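PDB 6C9B: PLP-Dependent L-Arginine Hydroxylase MppP, which uses pyridoxal 5'-phosphate to oxidise L-arginine, acting as an oxidase rather than an oxygenase despite its aminotransferase fold. Local coordinates for residues W49-Q54 against L261-S266; V287-L292 against V298-P303. All coordinates share one frame; numbering follows the deposited sequence.

Interaction 1: W49-Q54 against L261-S266; sequences WAESEQ and LIREFS
Glu51 and Arg263 join two helices of this aminotransferase-type fold through a salt-bridge network, an example of how one ion pair can link helices whose backbones stay well apart. Helix 45-54 supplies the carboxylate and the long helix 256-291 the guanidinium, and within these segments no other residue crosses. The side chains approach from opposite directions. Glu51 has CG anti to the backbone N (chi1 -179°) and stays extended beyond it, which holds its carboxylate far out from helix 45-54.

The ionic contact is bidentate and end-on. Arg263 NH2 donates to Glu51 OE1 at 2.8 Å along an almost straight line, and Arg263 NH1 donates to Glu51 OE2, also at 2.8 Å. Both oxygens are approached on their syn sides, and the two flat groups lie nearly coplanar, 13° apart.

A second carboxylate fixes the rotation of the guanidinium. Glu264, next on the same helix, takes it side-on with a single oxygen. Further charges extend the network, for Arg55 pairs with Glu51 OE2 and Glu63 with Arg263 NH1; the three carboxylates probably offset the like charges of Arg263 and Arg55, which lie close together. Beside it Leu261 packs on Leu45 and Leu48, and Leu48 also touches Arg263 and Glu264. In the side-on grip, Glu264 OE2 is met on its anti side, 2.9 Å from Arg263 NE and 3.0 Å from Arg263 NH2.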
loop_
_atom_site.group_PDB
_atom_site.type_symbol
_atom_site.label_atom_id
_atom_site.label_comp_id
_atom_site.label_asym_id
_atom_site.label_seq_id
_atom_site.Cartn_x
_atom_site.Cartn_y
_atom_site.Cartn_z
ATOM N N TRP B 49 -1.791 15.192 14.839
ATOM C CA TRP B 49 -0.990 15.663 13.708
ATOM C C TRP B 49 0.236 16.431 14.197
ATOM O O TRP B 49 1.373 16.157 13.793
ATOM C CB TRP B 49 -1.843 16.545 12.801
ATOM C CG TRP B 49 -1.164 16.888 11.490
ATOM C CD1 TRP B 49 -0.075 17.694 11.333
ATOM C CD2 TRP B 49 -1.520 16.441 10.171
ATOM N NE1 TRP B 49 0.268 17.778 10.014
ATOM C CE2 TRP B 49 -0.591 17.007 9.277
ATOM C CE3 TRP B 49 -2.523 15.615 9.656
ATOM C CZ2 TRP B 49 -0.642 16.782 7.900
ATOM C CZ3 TRP B 49 -2.553 15.380 8.284
ATOM C CH2 TRP B 49 -1.634 15.972 7.429
ATOM N N ALA B 50 0.018 17.388 15.095
ATOM C CA ALA B 50 1.131 18.137 15.662
ATOM C C ALA B 50 2.125 17.222 16.366
ATOM O O ALA B 50 3.342 17.411 16.244
ATOM C CB ALA B 50 0.585 19.195 16.620
ATOM N N GLU B 51 1.632 16.230 17.120
ATOM C CA GLU B 51 2.526 15.259 17.750
ATOM C C GLU B 51 3.378 14.538 16.702
ATOM O O GLU B 51 4.597 14.386 16.861
ATOM C CB GLU B 51 1.726 14.236 18.565
ATOM C CG GLU B 51 2.626 13.203 19.263
ATOM C CD GLU B 51 1.879 12.045 19.896
ATOM O OE1 GLU B 51 0.631 12.062 19.930
ATOM O OE2 GLU B 51 2.558 11.094 20.340
ATOM N N SER B 52 2.736 14.096 15.621
ATOM C CA SER B 52 3.424 13.395 14.539
ATOM C C SER B 52 4.459 14.265 13.823
ATOM O O SER B 52 5.452 13.739 13.301
ATOM C CB SER B 52 2.390 12.897 13.540
ATOM O OG SER B 52 1.538 11.955 14.144
ATOM N N GLU B 53 4.238 15.578 13.759
ATOM C CA GLU B 53 5.245 16.482 13.215
ATOM C C GLU B 53 6.433 16.651 14.149
ATOM O O GLU B 53 7.535 16.971 13.698
ATOM C CB GLU B 53 4.631 17.861 12.963
ATOM C CG GLU B 53 3.750 17.961 11.726
ATOM C CD GLU B 53 3.036 19.306 11.642
ATOM O OE1 GLU B 53 2.687 19.856 12.700
ATOM O OE2 GLU B 53 2.825 19.804 10.527
ATOM N N GLN B 54 6.227 16.487 15.444
ATOM C CA GLN B 54 7.212 16.906 16.424
ATOM C C GLN B 54 8.028 15.767 17.016
ATOM O O GLN B 54 9.119 16.021 17.535
ATOM C CB GLN B 54 6.513 17.656 17.563
ATOM C CG GLN B 54 5.882 18.985 17.128
ATOM C CD GLN B 54 4.904 19.547 18.153
ATOM O OE1 GLN B 54 4.726 18.987 19.236
ATOM N NE2 GLN B 54 4.256 20.655 17.805
ATOM N N LEU B 261 -2.826 6.982 15.498
ATOM C CA LEU B 261 -4.212 6.537 15.576
ATOM C C LEU B 261 -4.308 5.109 16.093
ATOM O O LEU B 261 -5.179 4.800 16.914
ATOM C CB LEU B 261 -4.889 6.667 14.207
ATOM C CG LEU B 261 -5.362 8.051 13.805
ATOM C CD1 LEU B 261 -5.794 8.049 12.354
ATOM C CD2 LEU B 261 -6.539 8.453 14.695
ATOM N N ILE B 262 -3.433 4.220 15.616
ATOM C CA ILE B 262 -3.455 2.839 16.080
ATOM C C ILE B 262 -3.192 2.789 17.574
ATOM O O ILE B 262 -3.818 2.019 18.321
ATOM C CB ILE B 262 -2.415 2.021 15.306
ATOM C CG1 ILE B 262 -2.869 1.850 13.860
ATOM C CG2 ILE B 262 -2.186 0.664 15.990
ATOM C CD1 ILE B 262 -1.788 1.303 12.946
ATOM N N ARG B 263 -2.241 3.596 18.030
ATOM C CA ARG B 263 -1.948 3.662 19.456
ATOM C C ARG B 263 -3.187 4.074 20.245
ATOM O O ARG B 263 -3.523 3.459 21.261
ATOM C CB ARG B 263 -0.808 4.652 19.692
ATOM C CG ARG B 263 -0.348 4.793 21.143
ATOM C CD ARG B 263 0.578 5.979 21.261
ATOM N NE ARG B 263 -0.149 7.236 21.046
ATOM C CZ ARG B 263 0.419 8.377 20.679
ATOM N NH1 ARG B 263 1.728 8.463 20.506
ATOM N NH2 ARG B 263 -0.332 9.447 20.485
ATOM N N GLU B 264 -3.879 5.128 19.793
ATOM C CA GLU B 264 -5.023 5.640 20.546
ATOM C C GLU B 264 -6.204 4.678 20.501
ATOM O O GLU B 264 -6.867 4.458 21.523
ATOM C CB GLU B 264 -5.424 7.011 20.015
ATOM C CG GLU B 264 -4.352 8.060 20.188
ATOM C CD GLU B 264 -3.925 8.206 21.638
ATOM O OE1 GLU B 264 -4.804 8.306 22.524
ATOM O OE2 GLU B 264 -2.705 8.176 21.892
ATOM N N PHE B 265 -6.489 4.098 19.336
ATOM C CA PHE B 265 -7.594 3.146 19.246
ATOM C C PHE B 265 -7.301 1.900 20.078
ATOM O O PHE B 265 -8.213 1.326 20.692
ATOM C CB PHE B 265 -7.866 2.778 17.775
ATOM C CG PHE B 265 -8.888 3.680 17.110
ATOM C CD1 PHE B 265 -8.556 4.971 16.730
ATOM C CD2 PHE B 265 -10.179 3.235 16.895
ATOM C CE1 PHE B 265 -9.516 5.811 16.148
ATOM C CE2 PHE B 265 -11.142 4.066 16.308
ATOM C CZ PHE B 265 -10.805 5.342 15.939
ATOM N N SER B 266 -6.029 1.483 20.114
ATOM C CA SER B 266 -5.637 0.341 20.927
ATOM C C SER B 266 -5.816 0.635 22.404
ATOM O O SER B 266 -6.262 -0.229 23.156
ATOM C CB SER B 266 -4.183 -0.039 20.657
ATOM O OG SER B 266 -4.027 -0.575 19.367
#

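Interaction 2: V287-L292 against V298-P303; sequences VVRRAL and VSFPDP
With CG anti to the carbonyl carbon (chi1 -66°) and the chain extended from there to NE, Arg289 runs from the end of helix 256-291 across the Phe300 ring. Phe300, with CG placed likewise (chi1 -70°), directs its ring back toward the helix. The two meet in a CH-pi contact: Arg289 CG stands over the centre of the Phe300 face, 3.7 Å from the ring centroid. The guanidinium beyond does not stack flat, its plane lying 44° from the ring's. The contact covers the connection from helix to edge strand 298-299 of the five-stranded mixed sheet, away from the active site.

Apolar side chains also border the ring: Leu292 CB lies 4.0 Å from Phe300 CZ, and Val288 CG1 4.1 Å from Phe300 CE1. Val298 CG1 sits 4.1 Å from Leu292 CB, just where Leu292 leaves the helix.

The guanidinium divides its nitrogens between a carboxylate and the backbone. Arg289 NE forms a salt bridge with Glu310 on strand 309-314. NH1 donates to Pro303 O at 2.9 Å in a nearly straight bond within the guanidinium plane, whereas NH2 reaches Asp302 O, also at 2.9 Å, by a bent bond from above the carbonyl plane; the Asp302 carboxylate pairs with Arg311. One arginine thus serves three chemistries: its methylenes cover an aromatic face, its terminal nitrogens bond two successive carbonyls, less favourably at Asp302, and its charge is probably balanced by Glu310.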
loop_
_atom_site.group_PDB
_atom_site.type_symbol
_atom_site.label_atom_id
_atom_site.label_comp_id
_atom_site.label_asym_id
_atom_site.label_seq_id
_atom_site.Cartn_x
_atom_site.Cartn_y
_atom_site.Cartn_z
ATOM N N VAL B 287 -28.634 -10.941 15.314
ATOM C CA VAL B 287 -29.759 -10.457 14.511
ATOM C C VAL B 287 -29.784 -11.185 13.180
ATOM O O VAL B 287 -30.862 -11.506 12.668
ATOM C CB VAL B 287 -29.785 -8.917 14.319
ATOM C CG1 VAL B 287 -28.870 -8.168 15.256
ATOM C CG2 VAL B 287 -29.571 -8.504 12.875
ATOM N N VAL B 288 -28.604 -11.503 12.620
ATOM C CA VAL B 288 -28.568 -12.240 11.357
ATOM C C VAL B 288 -29.186 -13.619 11.530
ATOM O O VAL B 288 -29.994 -14.056 10.705
ATOM C CB VAL B 288 -27.132 -12.344 10.814
ATOM C CG1 VAL B 288 -27.100 -13.243 9.590
ATOM C CG2 VAL B 288 -26.598 -10.972 10.486
ATOM N N ARG B 289 -28.794 -14.340 12.587
ATOM C CA ARG B 289 -29.265 -15.711 12.752
ATOM C C ARG B 289 -30.745 -15.743 13.108
ATOM O O ARG B 289 -31.486 -16.592 12.605
ATOM C CB ARG B 289 -28.411 -16.433 13.796
ATOM C CG ARG B 289 -26.972 -16.614 13.317
ATOM C CD ARG B 289 -26.119 -17.441 14.220
ATOM N NE ARG B 289 -24.793 -17.612 13.631
ATOM C CZ ARG B 289 -23.795 -18.262 14.214
ATOM N NH1 ARG B 289 -23.955 -18.810 15.415
ATOM N NH2 ARG B 289 -22.645 -18.369 13.593
ATOM N N ARG B 290 -31.203 -14.770 13.900
ATOM C CA ARG B 290 -32.627 -14.661 14.214
ATOM C C ARG B 290 -33.455 -14.356 12.965
ATOM O O ARG B 290 -34.586 -14.837 12.831
ATOM C CB ARG B 290 -32.821 -13.572 15.278
ATOM C CG ARG B 290 -34.249 -13.345 15.760
ATOM C CD ARG B 290 -34.282 -12.311 16.893
ATOM N NE ARG B 290 -33.262 -12.592 17.906
ATOM C CZ ARG B 290 -32.187 -11.844 18.157
ATOM N NH1 ARG B 290 -31.960 -10.712 17.498
ATOM N NH2 ARG B 290 -31.336 -12.226 19.099
ATOM N N ALA B 291 -32.930 -13.533 12.053
ATOM C CA ALA B 291 -33.702 -13.149 10.874
ATOM C C ALA B 291 -33.856 -14.312 9.900
ATOM O O ALA B 291 -34.881 -14.434 9.222
ATOM C CB ALA B 291 -33.045 -11.961 10.180
ATOM N N LEU B 292 -32.835 -15.154 9.797
ATOM C CA LEU B 292 -32.802 -16.278 8.864
ATOM C C LEU B 292 -33.081 -17.576 9.593
ATOM O O LEU B 292 -32.427 -18.608 9.410
ATOM C CB LEU B 292 -31.457 -16.309 8.156
ATOM C CG LEU B 292 -31.155 -14.956 7.518
ATOM C CD1 LEU B 292 -29.744 -14.980 6.969
ATOM C CD2 LEU B 292 -32.152 -14.655 6.412
ATOM N N VAL B 298 -31.972 -22.974 5.080
ATOM C CA VAL B 298 -30.881 -22.111 5.533
ATOM C C VAL B 298 -30.170 -22.764 6.710
ATOM O O VAL B 298 -30.810 -23.371 7.582
ATOM C CB VAL B 298 -31.394 -20.717 5.932
ATOM C CG1 VAL B 298 -30.260 -19.882 6.512
ATOM C CG2 VAL B 298 -32.005 -20.008 4.735
ATOM N N SER B 299 -28.852 -22.620 6.745
ATOM C CA SER B 299 -28.077 -23.042 7.899
ATOM C C SER B 299 -26.848 -22.166 8.016
ATOM O O SER B 299 -26.471 -21.443 7.083
ATOM C CB SER B 299 -27.674 -24.517 7.796
ATOM O OG SER B 299 -26.860 -24.721 6.661
ATOM N N PHE B 300 -26.197 -22.273 9.167
ATOM C CA PHE B 300 -25.012 -21.480 9.471
ATOM C C PHE B 300 -23.809 -22.383 9.647
ATOM O O PHE B 300 -23.746 -23.135 10.639
ATOM C CB PHE B 300 -25.259 -20.642 10.718
ATOM C CG PHE B 300 -26.236 -19.544 10.463
ATOM C CD1 PHE B 300 -25.797 -18.334 9.956
ATOM C CD2 PHE B 300 -27.579 -19.749 10.642
ATOM C CE1 PHE B 300 -26.687 -17.336 9.675
ATOM C CE2 PHE B 300 -28.481 -18.738 10.359
ATOM C CZ PHE B 300 -28.021 -17.547 9.871
ATOM N N PRO B 301 -22.870 -22.391 8.694
ATOM C CA PRO B 301 -21.788 -23.390 8.751
ATOM C C PRO B 301 -20.822 -23.211 9.903
ATOM O O PRO B 301 -20.152 -24.190 10.261
ATOM C CB PRO B 301 -21.074 -23.227 7.403
ATOM C CG PRO B 301 -21.621 -22.044 6.765
ATOM C CD PRO B 301 -22.926 -21.693 7.395
ATOM N N ASP B 302 -20.728 -22.024 10.503
ATOM C CA ASP B 302 -19.737 -21.734 11.541
ATOM C C ASP B 302 -20.431 -21.323 12.835
ATOM O O ASP B 302 -20.389 -20.150 13.232
ATOM C CB ASP B 302 -18.794 -20.643 11.043
ATOM C CG ASP B 302 -18.325 -20.896 9.620
ATOM O OD1 ASP B 302 -17.831 -22.017 9.369
ATOM O OD2 ASP B 302 -18.474 -19.998 8.767
ATOM N N PRO B 303 -21.090 -22.268 13.522
ATOM C CA PRO B 303 -21.918 -21.874 14.669
ATOM C C PRO B 303 -21.143 -21.182 15.770
ATOM O O PRO B 303 -21.726 -20.350 16.476
ATOM C CB PRO B 303 -22.522 -23.208 15.157
ATOM C CG PRO B 303 -21.738 -24.299 14.484
ATOM C CD PRO B 303 -21.224 -23.705 13.209
#

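From the N terminus, the chain first passes through helix 45-54 and then builds the seven-stranded sheet before helix 256-291 comes back beside helix 45-54, so that interaction 1 closes a loop of 206 residues. Interaction 2 follows in series, without nesting or crossing: only five residues separate its segments, and it closes the short turn from the end of the same helix into edge strand 298-299 of the five-stranded sheet. The centres lie about 39 Å apart and the contacts do not touch, yet helix 256-291 belongs to both. Near its start it is tied to an N-terminal helix; at its end it packs against edge strand 298-299 and the loop that follows.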